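PDB 1NJH: protein yojF from Bacillus subtilis, which is of unknown function and belongs to the DUF1806 family; in the deposited assembly it pairs two copies through their beta-strands. Local coordinates for the interface of chains A and B. Coordinates in Å, arbitrary orientation; residue numbers count along the deposited sequence, not the author numbering. Chains: chain A/B, protein yojF.

Contact 1: the interface of chains A and B. Residues chain A 80-82, 108; chain B 46-49.
With chi1 at 175°, A:Tyr80 sends its ring off trans to the backbone nitrogen, which lays the CD2 and CE2 side of the ring next to the CG1 methyl of B:Val46, the two side chains meeting at a slant. Around this pair, strand 78-84 of chain A and strand 45-51 of chain B run antiparallel, a worked example of assembly by edge-to-edge sheet pairing. A:Tyr80 N donates to B:Tyr49 O at 2.7 Å, and B:Tyr49 N returns a more bent bond to A:Tyr80 O. This pairing of the strands also brings the CB atoms of A:Tyr80 and B:Tyr49 to 3.9 Å. Two residues along, A:Glu82 N donates to B:Val47 O at 2.9 Å, but B:Val47 N lies 5.9 Å from A:Glu82 O and gives no return bond; the turned backbone of B:Val47 (psi -59°) probably accounts for the gap.

Side chains flank this backbone seam. A:Ile108 and B:Val47 run by one another head to tail, and the terminal CD1 of A:Ile108 also reaches B:Val47 O. B:Val46 O is met by solvent: water 1, lying in the plane of the A:Tyr80 ring at its edge, sits 2.9 Å from the phenol OH of A:Tyr80 and 2.8 Å from B:Val46 O.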
loop_
_atom_site.group_PDB
_atom_site.type_symbol
_atom_site.label_atom_id
_atom_site.label_comp_id
_atom_site.label_asym_id
_atom_site.label_seq_id
_atom_site.Cartn_x
_atom_site.Cartn_y
_atom_site.Cartn_z
ATOM N N TYR A 80 -2.124 -1.094 7.158
ATOM C CA TYR A 80 -2.612 -2.385 7.592
ATOM C C TYR A 80 -2.224 -3.490 6.609
ATOM O O TYR A 80 -2.265 -3.296 5.392
ATOM C CB TYR A 80 -4.129 -2.282 7.720
ATOM C CG TYR A 80 -4.842 -3.555 8.057
ATOM C CD1 TYR A 80 -4.917 -4.016 9.371
ATOM C CD2 TYR A 80 -5.472 -4.292 7.060
ATOM C CE1 TYR A 80 -5.607 -5.187 9.677
ATOM C CE2 TYR A 80 -6.164 -5.458 7.354
ATOM C CZ TYR A 80 -6.229 -5.902 8.661
ATOM O OH TYR A 80 -6.920 -7.068 8.935
ATOM N N ALA A 81 -1.814 -4.638 7.148
ATOM C CA ALA A 81 -1.415 -5.784 6.329
ATOM C C ALA A 81 -1.935 -7.057 6.996
ATOM O O ALA A 81 -1.735 -7.263 8.194
ATOM C CB ALA A 81 0.113 -5.855 6.202
ATOM N N GLU A 82 -2.591 -7.907 6.214
ATOM C CA GLU A 82 -3.120 -9.180 6.722
ATOM C C GLU A 82 -2.466 -10.337 5.966
ATOM O O GLU A 82 -2.072 -10.183 4.813
ATOM C CB GLU A 82 -4.637 -9.233 6.518
ATOM C CG GLU A 82 -5.265 -10.634 6.582
ATOM C CD GLU A 82 -5.291 -11.222 7.984
ATOM O OE1 GLU A 82 -4.242 -11.718 8.461
ATOM O OE2 GLU A 82 -6.369 -11.180 8.614
ATOM N N ILE A 108 2.331 -11.114 0.379
ATOM C CA ILE A 108 2.357 -9.796 0.975
ATOM C C ILE A 108 3.652 -9.565 1.718
ATOM O O ILE A 108 4.267 -10.495 2.248
ATOM C CB ILE A 108 1.171 -9.599 1.932
ATOM C CG1 ILE A 108 1.209 -8.183 2.509
ATOM C CG2 ILE A 108 1.208 -10.667 3.033
ATOM C CD1 ILE A 108 -0.095 -7.739 3.091
ATOM N N VAL B 46 -9.660 -7.696 3.276
ATOM C CA VAL B 46 -8.597 -6.743 2.979
ATOM C C VAL B 46 -7.245 -7.441 3.099
ATOM O O VAL B 46 -7.032 -8.238 4.014
ATOM C CB VAL B 46 -8.645 -5.545 3.956
ATOM C CG1 VAL B 46 -7.442 -4.639 3.736
ATOM C CG2 VAL B 46 -9.936 -4.755 3.749
ATOM N N VAL B 47 -6.341 -7.154 2.169
ATOM C CA VAL B 47 -5.009 -7.753 2.184
ATOM C C VAL B 47 -3.972 -6.709 2.616
ATOM O O VAL B 47 -3.265 -6.897 3.606
ATOM C CB VAL B 47 -4.635 -8.308 0.776
ATOM C CG1 VAL B 47 -3.173 -8.771 0.738
ATOM C CG2 VAL B 47 -5.561 -9.469 0.426
ATOM N N ALA B 48 -3.882 -5.618 1.865
ATOM C CA ALA B 48 -2.939 -4.543 2.172
ATOM C C ALA B 48 -3.726 -3.256 2.125
ATOM O O ALA B 48 -4.584 -3.070 1.260
ATOM C CB ALA B 48 -1.804 -4.496 1.155
ATOM N N TYR B 49 -3.384 -2.333 3.011
ATOM C CA TYR B 49 -4.149 -1.120 3.102
ATOM C C TYR B 49 -3.325 0.045 3.635
ATOM O O TYR B 49 -2.672 -0.078 4.674
ATOM C CB TYR B 49 -5.306 -1.470 4.058
ATOM C CG TYR B 49 -6.322 -0.422 4.413
ATOM C CD1 TYR B 49 -7.597 -0.460 3.848
ATOM C CD2 TYR B 49 -6.066 0.527 5.406
ATOM C CE1 TYR B 49 -8.607 0.415 4.265
ATOM C CE2 TYR B 49 -7.069 1.408 5.838
ATOM C CZ TYR B 49 -8.337 1.341 5.261
ATOM O OH TYR B 49 -9.346 2.182 5.676
HETATM O O HOH W 1 -7.693 -8.795 6.724
#

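Contact 2: the interface of chains A and B. Residues chain A 30, 32, 47; chain B 30, 106.
B:Leu106 brings one methyl, CD1, against two residues of chain A at once. A:Thr32 meets it tip to tip, CG2 against CD1 at 3.3 Å, a tight fit for two methyl groups. A:Val47 points at the same leucine, its CG2 lying 3.6 Å from CD1 of B:Leu106. The other valine branch has a different mate: CG1 of A:Val47 packs on CG2 of B:Thr30 at 3.6 Å, the side chains crossing at an angle. The two branches of one valine therefore bridge two residues of chain B.

Next to this apolar cluster A:Thr30 and B:Thr30 meet across the two-fold axis and pass side by side, pointing opposite ways. Each hydroxyl lies near the partner's methyl, as where OG1 of A:Thr30 stands 3.4 Å from CG2 of B:Thr30, and the two OG1 atoms are joined by a weak hydrogen bond at best, at 3.5 Å. With an alanine here in place of B:Thr30, CG1 of A:Val47 would probably lose its packing partner and the A:Thr30 hydroxyl its weak mate.

Further out, rotamers and strands set these groups in place. In B:Leu106, chi2 of -166° extends CD1 away from the backbone and toward chain A. A:Thr30 and A:Thr32 sit two residues apart on strand 24-32, and A:Val47 comes from strand 45-51 beside it, its backbone N 2.8 Å from A:Thr30 O. Neighbouring strands of one subunit thus present methyl groups to the other. The patch illustrates how small branched side chains can close a symmetric seam: it supplies mainly apolar packing at and beside the axis, and probably helps hold the two copies together.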
loop_
_atom_site.group_PDB
_atom_site.type_symbol
_atom_site.label_atom_id
_atom_site.label_comp_id
_atom_site.label_asym_id
_atom_site.label_seq_id
_atom_site.Cartn_x
_atom_site.Cartn_y
_atom_site.Cartn_z
ATOM N N THR A 30 1.927 -6.115 -2.399
ATOM C CA THR A 30 1.098 -7.309 -2.572
ATOM C C THR A 30 1.321 -7.795 -3.999
ATOM O O THR A 30 1.339 -7.005 -4.938
ATOM C CB THR A 30 -0.429 -7.036 -2.351
ATOM O OG1 THR A 30 -0.873 -5.959 -3.182
ATOM C CG2 THR A 30 -0.691 -6.679 -0.914
ATOM N N THR A 32 0.666 -11.322 -6.915
ATOM C CA THR A 32 -0.184 -12.468 -7.234
ATOM C C THR A 32 0.376 -13.265 -8.405
ATOM O O THR A 32 1.386 -12.889 -9.001
ATOM C CB THR A 32 -1.614 -12.035 -7.608
ATOM O OG1 THR A 32 -1.584 -11.274 -8.822
ATOM C CG2 THR A 32 -2.218 -11.195 -6.500
ATOM N N VAL A 47 0.839 -6.163 -7.576
ATOM C CA VAL A 47 -0.520 -5.628 -7.617
ATOM C C VAL A 47 -0.537 -4.204 -7.047
ATOM O O VAL A 47 -0.930 -3.258 -7.730
ATOM C CB VAL A 47 -1.496 -6.529 -6.801
ATOM C CG1 VAL A 47 -2.879 -5.878 -6.687
ATOM C CG2 VAL A 47 -1.612 -7.892 -7.476
ATOM N N THR B 30 -5.821 -3.309 -1.427
ATOM C CA THR B 30 -5.985 -4.521 -2.232
ATOM C C THR B 30 -6.811 -5.491 -1.396
ATOM O O THR B 30 -6.571 -5.659 -0.204
ATOM C CB THR B 30 -4.625 -5.195 -2.615
ATOM O OG1 THR B 30 -3.836 -5.440 -1.446
ATOM C CG2 THR B 30 -3.847 -4.306 -3.547
ATOM N N LEU B 106 -9.629 -10.632 -7.243
ATOM C CA LEU B 106 -8.672 -9.659 -6.739
ATOM C C LEU B 106 -9.210 -8.270 -7.047
ATOM O O LEU B 106 -9.739 -8.027 -8.128
ATOM C CB LEU B 106 -7.318 -9.847 -7.419
ATOM C CG LEU B 106 -6.053 -9.585 -6.594
ATOM C CD1 LEU B 106 -4.876 -9.481 -7.555
ATOM C CD2 LEU B 106 -6.177 -8.308 -5.778
#

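About 10 Å separates the C-alpha centres of contact 1 and contact 2, and both belong to one two-fold symmetric interface. A:Val47 and its twin B:Val47 link them: the chain B copy takes part in contact 1, and the chain A copy in contact 2, so by symmetry each copy serves in both. Strands 45-51 and 106-113 likewise contribute to both contacts, whereas strand 78-84 enters at contact 1 and strand 24-32 at contact 2. Directional backbone bonding in contact 1 would set the register of the two subunits, with the apolar packing of contact 2 beside it, consistent with a dimer, though the structure alone does not prove one.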